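Local coordinates for protein intracellular serine protease (Bacillus licheniformis, PDB 4ZOQ) that is probably a subtilisin-like serine endopeptidase of the S8 family, a lanthipeptide protease that cuts peptide bonds sequence-specifically, at residues B[200-214]-B[220-232]. Sequence-based numbering, arbitrary orientation.
Sequences VSVGSNMKSNNISPY and EIEFTAPGGYLGE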
loop_
_atom_site.group_PDB
_atom_site.type_symbol
_atom_site.label_atom_id
_atom_site.label_comp_id
_atom_site.label_asym_id
_atom_site.label_seq_id
_atom_site.Cartn_x
_atom_site.Cartn_y
_atom_site.Cartn_z
ATOM N N VAL B 200 -8.928 0.315 -2.818
ATOM C CA VAL B 200 -8.714 -0.158 -4.186
ATOM C C VAL B 200 -7.749 -1.351 -4.202
ATOM O O VAL B 200 -6.534 -1.191 -4.002
ATOM C CB VAL B 200 -8.147 0.966 -5.059
ATOM C CG1 VAL B 200 -7.947 0.495 -6.501
ATOM C CG2 VAL B 200 -9.065 2.205 -5.006
ATOM N N SER B 201 -8.271 -2.545 -4.464
ATOM C CA SER B 201 -7.438 -3.744 -4.440
ATOM C C SER B 201 -6.689 -3.947 -5.782
ATOM O O SER B 201 -7.307 -3.964 -6.840
ATOM C CB SER B 201 -8.302 -4.953 -4.117
ATOM O OG SER B 201 -7.511 -6.103 -4.003
ATOM N N VAL B 202 -5.360 -4.087 -5.735
ATOM C CA VAL B 202 -4.535 -4.129 -6.944
ATOM C C VAL B 202 -3.762 -5.460 -7.092
ATOM O O VAL B 202 -2.993 -5.849 -6.198
ATOM C CB VAL B 202 -3.514 -2.943 -6.974
ATOM C CG1 VAL B 202 -2.665 -2.957 -8.234
ATOM C CG2 VAL B 202 -4.217 -1.590 -6.809
ATOM N N GLY B 203 -3.957 -6.124 -8.231
ATOM C CA GLY B 203 -3.253 -7.350 -8.576
ATOM C C GLY B 203 -2.052 -7.099 -9.470
ATOM O O GLY B 203 -1.767 -5.965 -9.852
ATOM N N SER B 204 -1.349 -8.159 -9.829
ATOM C CA SER B 204 -0.096 -8.014 -10.540
ATOM C C SER B 204 -0.127 -8.735 -11.891
ATOM O O SER B 204 -0.509 -9.895 -11.939
ATOM C CB SER B 204 1.055 -8.560 -9.687
ATOM O OG SER B 204 2.259 -8.625 -10.458
ATOM N N ASN B 205 0.228 -8.048 -12.982
ATOM C CA ASN B 205 0.331 -8.734 -14.262
ATOM C C ASN B 205 1.811 -8.891 -14.697
ATOM O O ASN B 205 2.733 -8.304 -14.120
ATOM C CB ASN B 205 -0.494 -8.024 -15.369
ATOM C CG ASN B 205 0.012 -6.613 -15.711
ATOM O OD1 ASN B 205 -0.462 -5.620 -15.165
ATOM N ND2 ASN B 205 0.990 -6.528 -16.612
ATOM N N MET B 206 2.006 -9.686 -15.741
ATOM C CA MET B 206 3.318 -9.984 -16.285
ATOM C C MET B 206 3.632 -9.064 -17.444
ATOM O O MET B 206 2.751 -8.338 -17.916
ATOM C CB MET B 206 3.345 -11.422 -16.787
ATOM C CG MET B 206 2.949 -12.399 -15.763
ATOM S SD MET B 206 4.188 -12.565 -14.493
ATOM C CE MET B 206 5.485 -13.361 -15.452
ATOM N N LYS B 207 4.863 -9.157 -17.944
ATOM C CA LYS B 207 5.279 -8.373 -19.107
ATOM C C LYS B 207 4.361 -8.673 -20.289
ATOM O O LYS B 207 3.992 -7.779 -21.027
ATOM C CB LYS B 207 6.722 -8.687 -19.482
ATOM C CG LYS B 207 7.224 -7.987 -20.737
ATOM C CD LYS B 207 8.612 -8.531 -21.105
ATOM C CE LYS B 207 9.667 -8.062 -20.135
ATOM N NZ LYS B 207 11.017 -8.394 -20.607
ATOM N N SER B 208 3.922 -9.920 -20.403
ATOM C CA SER B 208 3.051 -10.339 -21.503
ATOM C C SER B 208 1.618 -9.888 -21.310
ATOM O O SER B 208 0.800 -10.043 -22.206
ATOM C CB SER B 208 3.061 -11.856 -21.624
ATOM O OG SER B 208 2.481 -12.412 -20.460
ATOM N N ASN B 209 1.340 -9.337 -20.126
ATOM C CA ASN B 209 0.007 -8.911 -19.683
ATOM C C ASN B 209 -0.850 -10.051 -19.163
ATOM O O ASN B 209 -1.983 -9.802 -18.745
ATOM C CB ASN B 209 -0.776 -8.130 -20.742
ATOM C CG ASN B 209 -0.205 -6.765 -20.963
ATOM O OD1 ASN B 209 0.348 -6.171 -20.035
ATOM N ND2 ASN B 209 -0.399 -6.213 -22.152
ATOM N N ASN B 210 -0.328 -11.277 -19.198
ATOM C CA ASN B 210 -0.977 -12.359 -18.467
ATOM C C ASN B 210 -0.924 -12.071 -16.959
ATOM O O ASN B 210 0.009 -11.437 -16.465
ATOM C CB ASN B 210 -0.300 -13.701 -18.720
ATOM C CG ASN B 210 -0.483 -14.200 -20.134
ATOM O OD1 ASN B 210 -1.442 -13.832 -20.829
ATOM N ND2 ASN B 210 0.429 -15.070 -20.568
ATOM N N ILE B 211 -1.896 -12.571 -16.211
ATOM C CA ILE B 211 -1.872 -12.312 -14.782
ATOM C C ILE B 211 -0.655 -13.023 -14.211
ATOM O O ILE B 211 -0.282 -14.094 -14.698
ATOM C CB ILE B 211 -3.170 -12.797 -14.069
ATOM C CG1 ILE B 211 -3.337 -12.088 -12.709
ATOM C CG2 ILE B 211 -3.179 -14.346 -13.919
ATOM C CD1 ILE B 211 -3.771 -10.620 -12.838
ATOM N N SER B 212 -0.020 -12.423 -13.205
ATOM C CA SER B 212 1.041 -13.110 -12.473
ATOM C C SER B 212 0.365 -14.285 -11.788
ATOM O O SER B 212 -0.738 -14.133 -11.270
ATOM C CB SER B 212 1.718 -12.198 -11.453
ATOM O OG SER B 212 2.329 -11.054 -12.061
ATOM N N PRO B 213 0.998 -15.458 -11.814
ATOM C CA PRO B 213 0.402 -16.679 -11.241
ATOM C C PRO B 213 0.048 -16.557 -9.759
ATOM O O PRO B 213 -0.890 -17.203 -9.300
ATOM C CB PRO B 213 1.496 -17.743 -11.442
ATOM C CG PRO B 213 2.358 -17.214 -12.579
ATOM C CD PRO B 213 2.296 -15.711 -12.475
ATOM N N TYR B 214 0.804 -15.761 -9.017
ATOM C CA TYR B 214 0.592 -15.622 -7.579
ATOM C C TYR B 214 -0.529 -14.638 -7.275
ATOM O O TYR B 214 -1.015 -14.551 -6.162
ATOM C CB TYR B 214 1.877 -15.169 -6.902
ATOM C CG TYR B 214 2.399 -13.878 -7.478
ATOM C CD1 TYR B 214 1.838 -12.672 -7.112
ATOM C CD2 TYR B 214 3.476 -13.859 -8.384
ATOM C CE1 TYR B 214 2.277 -11.477 -7.643
ATOM C CE2 TYR B 214 3.951 -12.641 -8.911
ATOM C CZ TYR B 214 3.327 -11.451 -8.524
ATOM O OH TYR B 214 3.714 -10.220 -8.995
ATOM N N GLU B 220 -13.215 -8.256 -5.838
ATOM C CA GLU B 220 -12.606 -7.088 -5.198
ATOM C C GLU B 220 -11.483 -6.465 -6.017
ATOM O O GLU B 220 -11.214 -5.288 -5.839
ATOM C CB GLU B 220 -12.060 -7.435 -3.803
ATOM C CG GLU B 220 -10.764 -8.218 -3.812
ATOM C CD GLU B 220 -10.162 -8.390 -2.418
ATOM O OE1 GLU B 220 -10.870 -8.940 -1.532
ATOM O OE2 GLU B 220 -8.986 -7.979 -2.210
ATOM N N ILE B 221 -10.840 -7.239 -6.899
ATOM C CA ILE B 221 -9.747 -6.716 -7.715
ATOM C C ILE B 221 -10.275 -5.578 -8.586
ATOM O O ILE B 221 -11.277 -5.764 -9.294
ATOM C CB ILE B 221 -9.160 -7.744 -8.654
ATOM C CG1 ILE B 221 -8.791 -9.049 -7.949
ATOM C CG2 ILE B 221 -7.967 -7.125 -9.414
ATOM C CD1 ILE B 221 -7.681 -8.960 -6.981
ATOM N N GLU B 222 -9.642 -4.408 -8.524
ATOM C CA GLU B 222 -10.093 -3.280 -9.328
ATOM C C GLU B 222 -9.157 -2.948 -10.450
ATOM O O GLU B 222 -9.592 -2.506 -11.522
ATOM C CB GLU B 222 -10.277 -2.016 -8.492
ATOM C CG GLU B 222 -11.495 -2.072 -7.641
ATOM C CD GLU B 222 -11.939 -0.714 -7.213
ATOM O OE1 GLU B 222 -12.109 0.137 -8.113
ATOM O OE2 GLU B 222 -12.081 -0.491 -5.990
ATOM N N PHE B 223 -7.867 -3.116 -10.180
ATOM C CA PHE B 223 -6.857 -2.829 -11.166
ATOM C C PHE B 223 -5.723 -3.823 -11.064
ATOM O O PHE B 223 -5.574 -4.560 -10.102
ATOM C CB PHE B 223 -6.269 -1.441 -11.011
ATOM C CG PHE B 223 -7.241 -0.335 -11.170
ATOM C CD1 PHE B 223 -7.703 0.027 -12.427
ATOM C CD2 PHE B 223 -7.650 0.403 -10.055
ATOM C CE1 PHE B 223 -8.576 1.069 -12.572
ATOM C CE2 PHE B 223 -8.519 1.449 -10.192
ATOM C CZ PHE B 223 -8.995 1.791 -11.454
ATOM N N THR B 224 -4.888 -3.746 -12.074
ATOM C CA THR B 224 -3.707 -4.537 -12.182
ATOM C C THR B 224 -2.525 -3.626 -12.545
ATOM O O THR B 224 -2.715 -2.515 -13.070
ATOM C CB THR B 224 -4.026 -5.660 -13.214
ATOM O OG1 THR B 224 -4.235 -6.903 -12.524
ATOM C CG2 THR B 224 -3.019 -5.799 -14.229
ATOM N N ALA B 225 -1.311 -4.044 -12.198
ATOM C CA ALA B 225 -0.119 -3.324 -12.646
ATOM C C ALA B 225 1.041 -4.318 -12.816
ATOM O O ALA B 225 1.018 -5.410 -12.237
ATOM C CB ALA B 225 0.243 -2.200 -11.677
ATOM N N PRO B 226 2.032 -3.962 -13.652
ATOM C CA PRO B 226 3.108 -4.938 -13.889
ATOM C C PRO B 226 4.038 -5.183 -12.684
ATOM O O PRO B 226 4.958 -4.413 -12.410
ATOM C CB PRO B 226 3.881 -4.315 -15.066
ATOM C CG PRO B 226 3.506 -2.870 -15.091
ATOM C CD PRO B 226 2.101 -2.815 -14.582
ATOM N N GLY B 227 3.770 -6.265 -11.969
ATOM C CA GLY B 227 4.593 -6.684 -10.849
ATOM C C GLY B 227 5.464 -7.909 -11.147
ATOM O O GLY B 227 6.146 -8.397 -10.253
ATOM N N GLY B 228 5.361 -8.487 -12.350
ATOM C CA GLY B 228 6.324 -9.484 -12.769
ATOM C C GLY B 228 6.247 -10.806 -12.042
ATOM O O GLY B 228 5.366 -11.026 -11.203
ATOM N N TYR B 229 7.119 -11.729 -12.436
ATOM C CA TYR B 229 7.289 -12.954 -11.670
ATOM C C TYR B 229 8.628 -13.582 -12.042
ATOM O O TYR B 229 9.398 -13.022 -12.826
ATOM C CB TYR B 229 6.126 -13.929 -11.864
ATOM C CG TYR B 229 6.167 -15.125 -10.913
ATOM C CD1 TYR B 229 6.385 -14.957 -9.540
ATOM C CD2 TYR B 229 5.910 -16.415 -11.376
ATOM C CE1 TYR B 229 6.384 -16.059 -8.661
ATOM C CE2 TYR B 229 5.881 -17.499 -10.518
ATOM C CZ TYR B 229 6.132 -17.321 -9.162
ATOM O OH TYR B 229 6.112 -18.429 -8.340
ATOM N N LEU B 230 8.905 -14.737 -11.460
ATOM C CA LEU B 230 10.149 -15.433 -11.699
ATOM C C LEU B 230 10.170 -15.972 -13.131
ATOM O O LEU B 230 11.239 -16.082 -13.739
ATOM C CB LEU B 230 10.303 -16.578 -10.695
ATOM C CG LEU B 230 10.467 -16.189 -9.224
ATOM C CD1 LEU B 230 10.095 -17.353 -8.319
ATOM C CD2 LEU B 230 11.904 -15.740 -8.971
ATOM N N GLY B 231 8.989 -16.229 -13.698
ATOM C CA GLY B 231 8.885 -16.696 -15.072
ATOM C C GLY B 231 7.433 -16.881 -15.411
ATOM O O GLY B 231 6.632 -17.012 -14.495
ATOM N N GLU B 232 7.082 -16.966 -16.697
ATOM C CA GLU B 232 5.668 -17.124 -17.070
ATOM C C GLU B 232 5.131 -18.461 -16.642
ATOM O O GLU B 232 3.950 -18.593 -16.306
ATOM C CB GLU B 232 5.477 -17.023 -18.581
ATOM C CG GLU B 232 5.433 -15.646 -19.149
ATOM C CD GLU B 232 4.104 -14.953 -18.958
ATOM O OE1 GLU B 232 3.046 -15.631 -18.874
ATOM O OE2 GLU B 232 4.122 -13.709 -18.978
HETATM O O HOH W 1 5.964 -11.967 -19.649
#
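E232 reaches back to the type I turn M206-N209 and to N210 just after it, and binds there with both carboxylate oxygens. OE2 accepts from S208 OG at 2.6 Å, and OE1 accepts from N210 ND2 at 3.2 Å. Both donors approach from above the carboxylate plane, and the planes of the N210 amide and the carboxylate stand 73° apart. The chain of E232 is bent at chi2 (-79°), which brings the acid to the turn, alongside M206 CB. A water links OE2 to S208 N, while S208 OG also accepts from N210 N in an ST turn. With an alanine here, S208 OG and N210 ND2 would probably lose the carboxylate that they both bind, and the turn would be freer to move. Upstream, S201 OG donates to E220 OE2, which uses its anti lone pair; S194 is a second partner of that oxygen. S201 O takes a nearly straight bond from E222 N. From there strands 200-205 and 221-226 run parallel at the edge of the subtilase central sheet, 221-226 outermost. G203 N bonds F223 O, A225 N bonds G203 O, and N205 N bonds A225 O. V202 and A225 pack on helix 275-297, whose first turn carries S276, predicted to be a charge-relay residue. Past the strands, Y229 packs against M206, P213 and Y214 across the contact. M206 SD lies 3.5 Å from Y229 CB, and P213 CG lies 3.8 Å from Y229 CD2. The edge of Y214 points toward the Y229 face in an offset edge-to-face pair, centroids 5.2 Å apart. Y214 OH donates to G228 O at 2.9 Å, and Y229 OH is bonded to D235.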